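Local coordinates for protein metallo-beta-lactamase FIM-1 (PDB 6V3Q) that probably hydrolyses beta-lactam antibiotics to substituted beta-amino acids as a zinc-dependent class B enzyme of Pseudomonas aeruginosa, here holding one zinc ion, at residues F79-H83 and D84-G88; Y101-A104 and D105-R108; P141-G144 and H145-N149; G175-A178 and D179-L182; A183-K186 and T187-A191. One frame throughout, in Å; residues are numbered along the deposited sequence.

Contacts 1 and 3 are buried and meet at the zinc ion, to which contact 1 gives two histidines and contact 3 the third. Contact 2, partly buried, lies beside them at the start of helix 104-108, where helix-end backbone bonds and a charged pair replace metal bonds. Contact 4 is a surface turn that reaches the metal site through a second-shell aspartate and also packs on the loop of contact 3. Contact 5 is the opening of helix 185-195, one side buried and the other exposed, and its chemistry is regular helix bonding plus apolar packing. Contacts 3, 4 and 5 touch one another; contacts 1 and 5 stay about 9 Å apart at their nearest atoms.

Contact 1: residues F79-H83 and D84-G88; sequences FTHAH and DDKMG. With ZN (zinc ion), chain C.
Asp-84 turns the chain from His-83 into the short helix 84-87, and its own side chain heads away from 79-83. Asp-85 folds back: with chi1 at 53° its OD1 lies 3.4 Å from His-83 CB. It is the aspartate of the HxHxD signature, but the zinc ion is bound here by His-81 NE2 at 2.2 Å and His-83 ND1 at 2.1 Å, with His-145 from another loop. The remaining ring nitrogen of His-83 bonds to Asp-179. Lys-86 comes next, its N donating to His-83 O at 3.1 Å from above the carbonyl plane. Its chi1 of -56° lays CG 3.3 Å from His-81 CE1; the bend at chi2 then carries the chain past Thr-80 OG1 toward Ser-205, to which NZ hydrogen-bonds. Met-87 N takes the same carbonyl, His-83 O, at 2.8 Å and nearly on the line of the C=O bond, so two donors from one turn hold this oxygen. The Met-87 side chain crosses that of Phe-79 at about a right angle, CG resting 3.6 Å from Phe-79 CB. Met-87 SD makes a Met-aromatic contact, 5.3 Å from the Phe-79 ring centroid and oblique to it. The unit follows strand 74-78; Phe-79 packs on helix 90-95 and strand 99-102, while Thr-80 and Lys-86 lie against Phe-161 of strand 159-161.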
loop_
_atom_site.group_PDB
_atom_site.type_symbol
_atom_site.label_atom_id
_atom_site.label_comp_id
_atom_site.label_asym_id
_atom_site.label_seq_id
_atom_site.Cartn_x
_atom_site.Cartn_y
_atom_site.Cartn_z
ATOM N N PHE A 79 0.510 -21.912 -10.833
ATOM C CA PHE A 79 0.166 -20.504 -10.746
ATOM C C PHE A 79 -1.258 -20.303 -11.243
ATOM O O PHE A 79 -1.710 -20.975 -12.175
ATOM C CB PHE A 79 1.150 -19.661 -11.561
ATOM C CG PHE A 79 2.549 -20.208 -11.561
ATOM C CD1 PHE A 79 3.354 -20.095 -10.438
ATOM C CD2 PHE A 79 3.055 -20.851 -12.678
ATOM C CE1 PHE A 79 4.636 -20.609 -10.433
ATOM C CE2 PHE A 79 4.341 -21.364 -12.680
ATOM C CZ PHE A 79 5.131 -21.242 -11.555
ATOM N N THR A 80 -1.962 -19.362 -10.613
ATOM C CA THR A 80 -3.395 -19.224 -10.830
ATOM C C THR A 80 -3.757 -18.301 -11.992
ATOM O O THR A 80 -4.846 -18.451 -12.555
ATOM C CB THR A 80 -4.076 -18.738 -9.545
ATOM O OG1 THR A 80 -3.495 -17.498 -9.126
ATOM C CG2 THR A 80 -3.899 -19.772 -8.441
ATOM N N HIS A 81 -2.887 -17.364 -12.368
ATOM C CA HIS A 81 -3.065 -16.603 -13.602
ATOM C C HIS A 81 -1.773 -15.853 -13.900
ATOM O O HIS A 81 -0.836 -15.848 -13.098
ATOM C CB HIS A 81 -4.263 -15.647 -13.536
ATOM C CG HIS A 81 -4.090 -14.509 -12.581
ATOM N ND1 HIS A 81 -4.157 -14.664 -11.212
ATOM C CD2 HIS A 81 -3.882 -13.189 -12.799
ATOM C CE1 HIS A 81 -3.986 -13.491 -10.630
ATOM N NE2 HIS A 81 -3.816 -12.579 -11.569
ATOM N N ALA A 82 -1.740 -15.223 -15.072
ATOM C CA ALA A 82 -0.511 -14.638 -15.607
ATOM C C ALA A 82 -0.457 -13.137 -15.321
ATOM O O ALA A 82 -0.518 -12.290 -16.212
ATOM C CB ALA A 82 -0.398 -14.930 -17.099
ATOM N N HIS A 83 -0.341 -12.826 -14.035
ATOM C CA HIS A 83 0.025 -11.502 -13.554
ATOM C C HIS A 83 1.258 -11.639 -12.671
ATOM O O HIS A 83 1.620 -12.739 -12.246
ATOM C CB HIS A 83 -1.131 -10.838 -12.793
ATOM C CG HIS A 83 -2.134 -10.177 -13.687
ATOM N ND1 HIS A 83 -3.328 -9.673 -13.222
ATOM C CD2 HIS A 83 -2.114 -9.931 -15.019
ATOM C CE1 HIS A 83 -4.005 -9.148 -14.229
ATOM N NE2 HIS A 83 -3.290 -9.292 -15.330
ATOM N N ASP A 84 1.920 -10.512 -12.397
ATOM C CA ASP A 84 3.221 -10.573 -11.739
ATOM C C ASP A 84 3.146 -10.901 -10.252
ATOM O O ASP A 84 4.180 -11.233 -9.662
ATOM C CB ASP A 84 3.996 -9.264 -11.933
ATOM C CG ASP A 84 3.137 -8.035 -11.738
ATOM O OD1 ASP A 84 2.541 -7.883 -10.651
ATOM O OD2 ASP A 84 3.070 -7.210 -12.675
ATOM N N ASP A 85 1.974 -10.828 -9.624
ATOM C CA ASP A 85 1.889 -11.296 -8.246
ATOM C C ASP A 85 1.727 -12.806 -8.156
ATOM O O ASP A 85 1.861 -13.364 -7.061
ATOM C CB ASP A 85 0.741 -10.603 -7.506
ATOM C CG ASP A 85 -0.578 -10.706 -8.238
ATOM O OD1 ASP A 85 -0.572 -10.762 -9.486
ATOM O OD2 ASP A 85 -1.626 -10.722 -7.559
ATOM N N LYS A 86 1.457 -13.474 -9.277
ATOM C CA LYS A 86 1.335 -14.924 -9.317
ATOM C C LYS A 86 2.460 -15.607 -10.073
ATOM O O LYS A 86 2.874 -16.699 -9.680
ATOM C CB LYS A 86 0.001 -15.333 -9.953
ATOM C CG LYS A 86 -1.201 -14.732 -9.272
ATOM C CD LYS A 86 -1.049 -14.807 -7.768
ATOM C CE LYS A 86 -2.254 -14.228 -7.078
ATOM N NZ LYS A 86 -2.126 -14.246 -5.594
ATOM N N MET A 87 2.962 -14.996 -11.146
ATOM C CA MET A 87 4.028 -15.584 -11.950
ATOM C C MET A 87 5.266 -14.696 -12.002
ATOM O O MET A 87 6.094 -14.850 -12.904
ATOM C CB MET A 87 3.530 -15.880 -13.365
ATOM C CG MET A 87 2.356 -16.841 -13.419
ATOM S SD MET A 87 1.928 -17.332 -15.101
ATOM C CE MET A 87 3.389 -18.254 -15.571
ATOM N N GLY A 88 5.409 -13.769 -11.054
ATOM C CA GLY A 88 6.529 -12.844 -11.092
ATOM C C GLY A 88 7.879 -13.504 -10.906
ATOM O O GLY A 88 8.893 -12.992 -11.390
HETATM ZN ZN ZN C . -4.202 -10.405 -11.411
#

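Contact 2: residues Y101-A104 and D105-R108; sequences YAAA and DSNR
A chi1 of -77° swings the Asn-107 amide back toward the strand end, setting OD1 3.4 Å from Ala-102 CB. At Ser-106, chi1 of -66° likewise turns OG toward the preceding residues, 3.8 Å from Ala-103 CB. Ala-103 occupies the N-cap position of helix 104-108, where alanine offers no side-chain acceptor. A water accepts from Ala-103 N at 2.9 Å and donates to Ser-106 OG, linking the two residues indirectly. The Ser-106 hydroxyl also bonds to Asp-148. Regular helix bonding begins at once: Asn-107 N reaches Ala-103 O at 3.0 Å, and Arg-108 N reaches Ala-104 O at 3.1 Å. The Arg-108 side chain passes close to that carbonyl, with CG 3.2 Å from Ala-104 O, then bends at chi3. There NH2 forms a salt bridge to Asp-105 OD1 at 2.9 Å, meeting the oxygen 63° out of the carboxylate plane. Asp-105 OD2 pairs with Arg-147, so the carboxylate is shared between two arginines. Strand 99-102 passes directly into helix 104-108 in a beta-alpha-beta unit, and the Asn-107 amide ties that helix to Asp-121 of strand 120-121.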
loop_
_atom_site.group_PDB
_atom_site.type_symbol
_atom_site.label_atom_id
_atom_site.label_comp_id
_atom_site.label_asym_id
_atom_site.label_seq_id
_atom_site.Cartn_x
_atom_site.Cartn_y
_atom_site.Cartn_z
ATOM N N TYR A 101 3.671 -25.619 -13.510
ATOM C CA TYR A 101 2.442 -25.803 -14.267
ATOM C C TYR A 101 1.647 -24.504 -14.290
ATOM O O TYR A 101 1.695 -23.708 -13.349
ATOM C CB TYR A 101 1.558 -26.906 -13.669
ATOM C CG TYR A 101 2.147 -28.297 -13.701
ATOM C CD1 TYR A 101 1.775 -29.205 -14.681
ATOM C CD2 TYR A 101 3.056 -28.710 -12.736
ATOM C CE1 TYR A 101 2.303 -30.485 -14.707
ATOM C CE2 TYR A 101 3.588 -29.985 -12.754
ATOM C CZ TYR A 101 3.208 -30.868 -13.742
ATOM O OH TYR A 101 3.737 -32.138 -13.762
ATOM N N ALA A 102 0.900 -24.309 -15.373
ATOM C CA ALA A 102 -0.060 -23.218 -15.461
ATOM C C ALA A 102 -1.075 -23.563 -16.536
ATOM O O ALA A 102 -0.853 -24.453 -17.362
ATOM C CB ALA A 102 0.620 -21.880 -15.767
ATOM N N ALA A 103 -2.202 -22.854 -16.508
ATOM C CA ALA A 103 -3.201 -23.008 -17.556
ATOM C C ALA A 103 -2.592 -22.655 -18.905
ATOM O O ALA A 103 -1.713 -21.794 -18.997
ATOM C CB ALA A 103 -4.410 -22.116 -17.273
ATOM N N ALA A 104 -3.045 -23.349 -19.955
ATOM C CA ALA A 104 -2.502 -23.104 -21.289
ATOM C C ALA A 104 -2.627 -21.636 -21.666
ATOM O O ALA A 104 -1.703 -21.051 -22.243
ATOM C CB ALA A 104 -3.207 -23.988 -22.319
ATOM N N ASP A 105 -3.754 -21.018 -21.313
ATOM C CA ASP A 105 -3.945 -19.601 -21.590
ATOM C C ASP A 105 -2.975 -18.739 -20.791
ATOM O O ASP A 105 -2.513 -17.702 -21.281
ATOM C CB ASP A 105 -5.386 -19.202 -21.286
ATOM C CG ASP A 105 -5.785 -17.921 -21.979
ATOM O OD1 ASP A 105 -5.073 -17.513 -22.923
ATOM O OD2 ASP A 105 -6.808 -17.324 -21.585
ATOM N N SER A 106 -2.655 -19.145 -19.560
ATOM C CA SER A 106 -1.716 -18.371 -18.753
ATOM C C SER A 106 -0.314 -18.418 -19.344
ATOM O O SER A 106 0.428 -17.430 -19.282
ATOM C CB SER A 106 -1.709 -18.888 -17.315
ATOM O OG SER A 106 -2.953 -18.659 -16.679
ATOM N N ASN A 107 0.066 -19.557 -19.924
ATOM C CA ASN A 107 1.390 -19.680 -20.520
ATOM C C ASN A 107 1.491 -18.921 -21.836
ATOM O O ASN A 107 2.582 -18.473 -22.208
ATOM C CB ASN A 107 1.738 -21.153 -20.731
ATOM C CG ASN A 107 2.145 -21.837 -19.446
ATOM O OD1 ASN A 107 2.592 -21.184 -18.506
ATOM N ND2 ASN A 107 1.997 -23.157 -19.398
ATOM N N ARG A 108 0.374 -18.762 -22.548
ATOM C CA ARG A 108 0.405 -18.067 -23.829
ATOM C C ARG A 108 0.537 -16.557 -23.654
ATOM O O ARG A 108 1.221 -15.896 -24.444
ATOM C CB ARG A 108 -0.849 -18.400 -24.635
ATOM C CG ARG A 108 -0.916 -19.837 -25.130
ATOM C CD ARG A 108 -2.083 -20.004 -26.080
ATOM N NE ARG A 108 -3.333 -19.573 -25.463
ATOM C CZ ARG A 108 -4.419 -19.216 -26.140
ATOM N NH1 ARG A 108 -4.417 -19.229 -27.467
ATOM N NH2 ARG A 108 -5.510 -18.838 -25.490
HETATM O O HOH W 1 -2.609 -20.660 -14.621
#

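Contact 3: residues P141-G144 and H145-N149; sequences PGPG and HTRDN. With ZN (zinc ion), chain C.
Asn-149 points its amide back across the loop at 141-144, while His-145 turns its imidazole the other way, toward the metal. This is the loop between strands 137-139 and 151-154 that carries the third zinc histidine of the metallo-beta-lactamase fold. The Asn-149 amide works at both ends. Its ND2 donates to Gly-142 O at 2.9 Å, and that oxygen lies only 3° from the amide plane. Its OD1 receives Thr-146 N at 3.3 Å, from well above the carbonyl plane, and a weak bond from His-145 N, so one side chain binds both halves of the loop. A chi1 of 53° sets CG between the backbone N and the carbonyl carbon, which folds the amide back over 141-144. Gly-144 N donates to Thr-146 O, two residues on, at 2.9 Å and almost straight. The Pro-143 ring lies at a slant to the Arg-147 chain, their CG atoms 4.2 Å apart. Thr-146 OG1 donates to Asp-148 OD1 at 2.8 Å, and the other carboxylate oxygen of Asp-148 accepts Ala-82 N, anchoring the loop beside contact 1. With chi1 of 163°, His-145 extends away from 141-144, and its NE2 binds the zinc ion at 2.3 Å.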
loop_
_atom_site.group_PDB
_atom_site.type_symbol
_atom_site.label_atom_id
_atom_site.label_comp_id
_atom_site.label_asym_id
_atom_site.label_seq_id
_atom_site.Cartn_x
_atom_site.Cartn_y
_atom_site.Cartn_z
ATOM N N PRO A 141 -12.582 -22.506 -13.422
ATOM C CA PRO A 141 -13.973 -22.046 -13.352
ATOM C C PRO A 141 -14.413 -21.140 -14.490
ATOM O O PRO A 141 -15.583 -20.741 -14.513
ATOM C CB PRO A 141 -13.983 -21.279 -12.026
ATOM C CG PRO A 141 -12.623 -20.669 -11.966
ATOM C CD PRO A 141 -11.677 -21.630 -12.659
ATOM N N GLY A 142 -13.523 -20.799 -15.416
ATOM C CA GLY A 142 -13.860 -19.898 -16.489
ATOM C C GLY A 142 -13.379 -18.489 -16.213
ATOM O O GLY A 142 -12.844 -18.188 -15.142
ATOM N N PRO A 143 -13.568 -17.594 -17.181
ATOM C CA PRO A 143 -13.054 -16.227 -17.034
ATOM C C PRO A 143 -13.695 -15.501 -15.859
ATOM O O PRO A 143 -14.863 -15.715 -15.528
ATOM C CB PRO A 143 -13.418 -15.565 -18.368
ATOM C CG PRO A 143 -13.624 -16.705 -19.323
ATOM C CD PRO A 143 -14.191 -17.816 -18.495
ATOM N N GLY A 144 -12.906 -14.637 -15.227
ATOM C CA GLY A 144 -13.366 -13.823 -14.118
ATOM C C GLY A 144 -12.487 -12.606 -13.928
ATOM O O GLY A 144 -12.625 -11.620 -14.659
ATOM N N HIS A 145 -11.577 -12.662 -12.950
ATOM C CA HIS A 145 -10.610 -11.581 -12.778
ATOM C C HIS A 145 -9.744 -11.429 -14.021
ATOM O O HIS A 145 -9.449 -10.306 -14.452
ATOM C CB HIS A 145 -9.750 -11.836 -11.541
ATOM C CG HIS A 145 -8.494 -11.023 -11.498
ATOM N ND1 HIS A 145 -8.481 -9.687 -11.159
ATOM C CD2 HIS A 145 -7.209 -11.357 -11.763
ATOM C CE1 HIS A 145 -7.240 -9.234 -11.211
ATOM N NE2 HIS A 145 -6.450 -10.228 -11.573
ATOM N N THR A 146 -9.328 -12.549 -14.610
ATOM C CA THR A 146 -8.727 -12.582 -15.932
ATOM C C THR A 146 -9.378 -13.712 -16.718
ATOM O O THR A 146 -10.154 -14.507 -16.179
ATOM C CB THR A 146 -7.207 -12.779 -15.872
ATOM O OG1 THR A 146 -6.909 -14.013 -15.212
ATOM C CG2 THR A 146 -6.537 -11.631 -15.125
ATOM N N ARG A 147 -9.055 -13.781 -18.011
ATOM C CA ARG A 147 -9.595 -14.848 -18.847
ATOM C C ARG A 147 -9.049 -16.210 -18.439
ATOM O O ARG A 147 -9.701 -17.235 -18.662
ATOM C CB ARG A 147 -9.273 -14.577 -20.320
ATOM C CG ARG A 147 -10.237 -15.225 -21.300
ATOM C CD ARG A 147 -9.633 -15.410 -22.690
ATOM N NE ARG A 147 -8.881 -14.247 -23.156
ATOM C CZ ARG A 147 -7.601 -14.282 -23.513
ATOM N NH1 ARG A 147 -6.929 -15.424 -23.470
ATOM N NH2 ARG A 147 -6.992 -13.178 -23.925
ATOM N N ASP A 148 -7.870 -16.240 -17.821
ATOM C CA ASP A 148 -7.134 -17.477 -17.608
ATOM C C ASP A 148 -7.093 -17.933 -16.157
ATOM O O ASP A 148 -6.443 -18.942 -15.868
ATOM C CB ASP A 148 -5.699 -17.321 -18.116
ATOM C CG ASP A 148 -4.963 -16.187 -17.429
ATOM O OD1 ASP A 148 -5.498 -15.062 -17.409
ATOM O OD2 ASP A 148 -3.861 -16.422 -16.894
ATOM N N ASN A 149 -7.756 -17.231 -15.240
ATOM C CA ASN A 149 -7.599 -17.541 -13.824
ATOM C C ASN A 149 -8.133 -18.932 -13.499
ATOM O O ASN A 149 -9.172 -19.356 -14.015
ATOM C CB ASN A 149 -8.291 -16.492 -12.942
ATOM C CG ASN A 149 -9.752 -16.252 -13.311
ATOM O OD1 ASN A 149 -10.316 -15.216 -12.958
ATOM N ND2 ASN A 149 -10.371 -17.200 -14.007
HETATM ZN ZN ZN C . -4.202 -10.405 -11.411
#

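Contact 4: residues G175-A178 and D179-L182; sequences GNTA and DADL
Thr-177 O receives Ala-180 N at 3.4 Å, a weak but nearly straight bond with 166° at the hydrogen. It closes a type I beta turn over Ala-178 and Asp-179, as the phi and psi values of both residues and the 4.9 Å between Thr-177 CA and Ala-180 CA indicate. The turn lies in the long loop between strand 159-161 and helix 185-195, and most of its residues are exposed. Just ahead of the corner, Asn-176 OD1 receives Ala-178 N at 3.5 Å, a weak bond in the manner of an Asx turn. The Ala-180 methyl group points back toward Thr-177, with CB 3.9 Å from Thr-177 CA and closer still to its carbonyl oxygen.

Asp-179 gives the turn its link to the active site. With chi1 at -44° its carboxylate leans over the preceding peptide, OD1 standing 3.4 Å from Ala-178 C. Its other oxygen, OD2, hydrogen-bonds to NE2 of the zinc ligand His-83, which makes Asp-179 a second-shell residue consistent with a part in orienting that imidazole. Beyond the turn, the backbone of Asp-181 pairs with Gly-144 of the zinc-histidine loop. Leu-182 then sends its side chain back across that of Thr-177 at about a right angle, and Leu-182 CD2 touches Thr-177 CG2 at 4.1 Å.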
loop_
_atom_site.group_PDB
_atom_site.type_symbol
_atom_site.label_atom_id
_atom_site.label_comp_id
_atom_site.label_asym_id
_atom_site.label_seq_id
_atom_site.Cartn_x
_atom_site.Cartn_y
_atom_site.Cartn_z
ATOM N N GLY A 175 -11.833 -4.206 -7.847
ATOM C CA GLY A 175 -10.418 -3.920 -7.982
ATOM C C GLY A 175 -10.002 -3.603 -9.403
ATOM O O GLY A 175 -10.732 -2.929 -10.137
ATOM N N ASN A 176 -8.823 -4.082 -9.796
ATOM C CA ASN A 176 -8.337 -3.911 -11.162
ATOM C C ASN A 176 -9.183 -4.751 -12.111
ATOM O O ASN A 176 -9.128 -5.985 -12.076
ATOM C CB ASN A 176 -6.868 -4.310 -11.248
ATOM C CG ASN A 176 -6.355 -4.339 -12.673
ATOM O OD1 ASN A 176 -6.587 -3.413 -13.449
ATOM N ND2 ASN A 176 -5.664 -5.417 -13.030
ATOM N N THR A 177 -9.964 -4.086 -12.965
ATOM C CA THR A 177 -10.869 -4.755 -13.893
ATOM C C THR A 177 -10.432 -4.606 -15.347
ATOM O O THR A 177 -11.241 -4.815 -16.257
ATOM C CB THR A 177 -12.294 -4.227 -13.715
ATOM O OG1 THR A 177 -12.265 -2.799 -13.599
ATOM C CG2 THR A 177 -12.930 -4.820 -12.471
ATOM N N ALA A 178 -9.164 -4.256 -15.583
ATOM C CA ALA A 178 -8.700 -4.027 -16.949
ATOM C C ALA A 178 -8.805 -5.290 -17.794
ATOM O O ALA A 178 -9.247 -5.239 -18.948
ATOM C CB ALA A 178 -7.259 -3.514 -16.930
ATOM N N ASP A 179 -8.407 -6.433 -17.242
ATOM C CA ASP A 179 -8.391 -7.690 -17.978
ATOM C C ASP A 179 -9.548 -8.610 -17.603
ATOM O O ASP A 179 -9.512 -9.800 -17.936
ATOM C CB ASP A 179 -7.061 -8.411 -17.749
ATOM C CG ASP A 179 -5.867 -7.479 -17.848
ATOM O OD1 ASP A 179 -5.849 -6.614 -18.750
ATOM O OD2 ASP A 179 -4.941 -7.606 -17.017
ATOM N N ALA A 180 -10.572 -8.091 -16.938
ATOM C CA ALA A 180 -11.611 -8.925 -16.356
ATOM C C ALA A 180 -12.721 -9.234 -17.357
ATOM O O ALA A 180 -12.884 -8.562 -18.378
ATOM C CB ALA A 180 -12.207 -8.253 -15.120
ATOM N N ASP A 181 -13.483 -10.279 -17.041
ATOM C CA ASP A 181 -14.704 -10.649 -17.753
ATOM C C ASP A 181 -15.855 -10.394 -16.780
ATOM O O ASP A 181 -16.217 -11.258 -15.978
ATOM C CB ASP A 181 -14.657 -12.107 -18.224
ATOM C CG ASP A 181 -15.785 -12.459 -19.185
ATOM O OD1 ASP A 181 -16.919 -11.964 -19.001
ATOM O OD2 ASP A 181 -15.537 -13.234 -20.133
ATOM N N LEU A 182 -16.423 -9.188 -16.856
ATOM C CA LEU A 182 -17.466 -8.793 -15.914
ATOM C C LEU A 182 -18.723 -9.633 -16.080
ATOM O O LEU A 182 -19.423 -9.904 -15.096
ATOM C CB LEU A 182 -17.796 -7.311 -16.089
ATOM C CG LEU A 182 -16.683 -6.311 -15.772
ATOM C CD1 LEU A 182 -17.189 -4.886 -15.942
ATOM C CD2 LEU A 182 -16.152 -6.532 -14.367
#

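Contact 5: residues A183-K186 and T187-A191; sequences AHWK and TAVLA
Trp-185 and Val-189 form the tight, buried side of this contact. Val-189 CG2 sits 3.5 Å from Trp-185 CD1, at the edge of the indole and near its plane, and lies closer still to the backbone, 3.3 Å from Trp-185 O. A chi1 of -164° extends the indole away from the following turn, where it packs on Thr-218 and Ala-222 of helix 213-226, and NE1 bonds to Leu-165 O. Val-189 meets the same helix through Phe-215 and Thr-218. Ala-188, also buried, faces Pro-141 of the zinc-histidine loop.

The backbone is that of an alpha helix, the first turns of 185-195. Ala-188 N bonds to His-184 O, Val-189 N to Trp-185 O at 3.1 Å, and Leu-190 N to Lys-186 O at 3.0 Å, the last with 171° at the hydrogen. Just before the helix, Asp-181 OD1 accepts His-184 N.

Nearer the surface, but still close, Thr-187 lies over one face of the His-184 imidazole, a CH-pi contact with CB 4.0 Å from the ring centroid and offset toward the rim; ND1 of that ring is taken by Pro-143 O. The fit is looser between Lys-186 and Leu-190, which run side by side in the same direction; their side chains meet at Lys-186 CD and Leu-190 CD1, 3.9 Å apart, and the Lys-186 ammonium continues to a salt bridge with Glu-223.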
loop_
_atom_site.group_PDB
_atom_site.type_symbol
_atom_site.label_atom_id
_atom_site.label_comp_id
_atom_site.label_asym_id
_atom_site.label_seq_id
_atom_site.Cartn_x
_atom_site.Cartn_y
_atom_site.Cartn_z
ATOM N N ALA A 183 -19.018 -10.057 -17.310
ATOM C CA ALA A 183 -20.231 -10.829 -17.560
ATOM C C ALA A 183 -20.164 -12.206 -16.906
ATOM O O ALA A 183 -21.181 -12.717 -16.421
ATOM C CB ALA A 183 -20.460 -10.963 -19.064
ATOM N N HIS A 184 -18.984 -12.823 -16.886
ATOM C CA HIS A 184 -18.842 -14.204 -16.441
ATOM C C HIS A 184 -18.271 -14.337 -15.033
ATOM O O HIS A 184 -18.267 -15.448 -14.490
ATOM C CB HIS A 184 -17.957 -14.982 -17.428
ATOM C CG HIS A 184 -17.965 -16.465 -17.218
ATOM N ND1 HIS A 184 -16.927 -17.138 -16.610
ATOM C CD2 HIS A 184 -18.888 -17.405 -17.532
ATOM C CE1 HIS A 184 -17.209 -18.427 -16.560
ATOM N NE2 HIS A 184 -18.393 -18.616 -17.112
ATOM N N TRP A 185 -17.810 -13.240 -14.424
ATOM C CA TRP A 185 -17.107 -13.340 -13.147
ATOM C C TRP A 185 -17.972 -14.008 -12.082
ATOM O O TRP A 185 -17.488 -14.870 -11.339
ATOM C CB TRP A 185 -16.649 -11.953 -12.687
ATOM C CG TRP A 185 -15.604 -11.966 -11.594
ATOM C CD1 TRP A 185 -15.413 -12.931 -10.649
ATOM C CD2 TRP A 185 -14.604 -10.967 -11.349
ATOM N NE1 TRP A 185 -14.368 -12.594 -9.828
ATOM C CE2 TRP A 185 -13.852 -11.394 -10.236
ATOM C CE3 TRP A 185 -14.276 -9.751 -11.958
ATOM C CZ2 TRP A 185 -12.793 -10.651 -9.720
ATOM C CZ3 TRP A 185 -13.221 -9.015 -11.445
ATOM C CH2 TRP A 185 -12.493 -9.466 -10.338
ATOM N N LYS A 186 -19.255 -13.642 -12.003
ATOM C CA LYS A 186 -20.118 -14.253 -10.994
ATOM C C LYS A 186 -20.283 -15.748 -11.241
ATOM O O LYS A 186 -20.256 -16.546 -10.296
ATOM C CB LYS A 186 -21.483 -13.565 -10.964
ATOM C CG LYS A 186 -22.350 -14.004 -9.785
ATOM C CD LYS A 186 -23.772 -14.352 -10.202
ATOM C CE LYS A 186 -24.590 -13.109 -10.506
ATOM N NZ LYS A 186 -26.028 -13.439 -10.708
ATOM N N THR A 187 -20.446 -16.145 -12.506
ATOM C CA THR A 187 -20.585 -17.561 -12.833
ATOM C C THR A 187 -19.365 -18.355 -12.382
ATOM O O THR A 187 -19.497 -19.475 -11.872
ATOM C CB THR A 187 -20.813 -17.726 -14.337
ATOM O OG1 THR A 187 -22.030 -17.067 -14.707
ATOM C CG2 THR A 187 -20.905 -19.197 -14.713
ATOM N N ALA A 188 -18.170 -17.781 -12.539
ATOM C CA ALA A 188 -16.956 -18.481 -12.136
ATOM C C ALA A 188 -16.876 -18.619 -10.621
ATOM O O ALA A 188 -16.483 -19.673 -10.109
ATOM C CB ALA A 188 -15.724 -17.756 -12.678
ATOM N N VAL A 189 -17.242 -17.565 -9.888
ATOM C CA VAL A 189 -17.220 -17.626 -8.428
ATOM C C VAL A 189 -18.178 -18.702 -7.930
ATOM O O VAL A 189 -17.826 -19.530 -7.082
ATOM C CB VAL A 189 -17.557 -16.251 -7.829
ATOM C CG1 VAL A 189 -17.650 -16.342 -6.312
ATOM C CG2 VAL A 189 -16.517 -15.229 -8.242
ATOM N N LEU A 190 -19.400 -18.717 -8.470
ATOM C CA LEU A 190 -20.386 -19.710 -8.056
ATOM C C LEU A 190 -19.973 -21.121 -8.456
ATOM O O LEU A 190 -20.341 -22.090 -7.780
ATOM C CB LEU A 190 -21.755 -19.372 -8.648
ATOM C CG LEU A 190 -22.382 -18.059 -8.175
ATOM C CD1 LEU A 190 -23.798 -17.908 -8.714
ATOM C CD2 LEU A 190 -22.362 -17.974 -6.650
ATOM N N ALA A 191 -19.223 -21.260 -9.551
ATOM C CA ALA A 191 -18.739 -22.578 -9.947
ATOM C C ALA A 191 -17.717 -23.109 -8.951
ATOM O O ALA A 191 -17.671 -24.317 -8.686
ATOM C CB ALA A 191 -18.140 -22.520 -11.353
#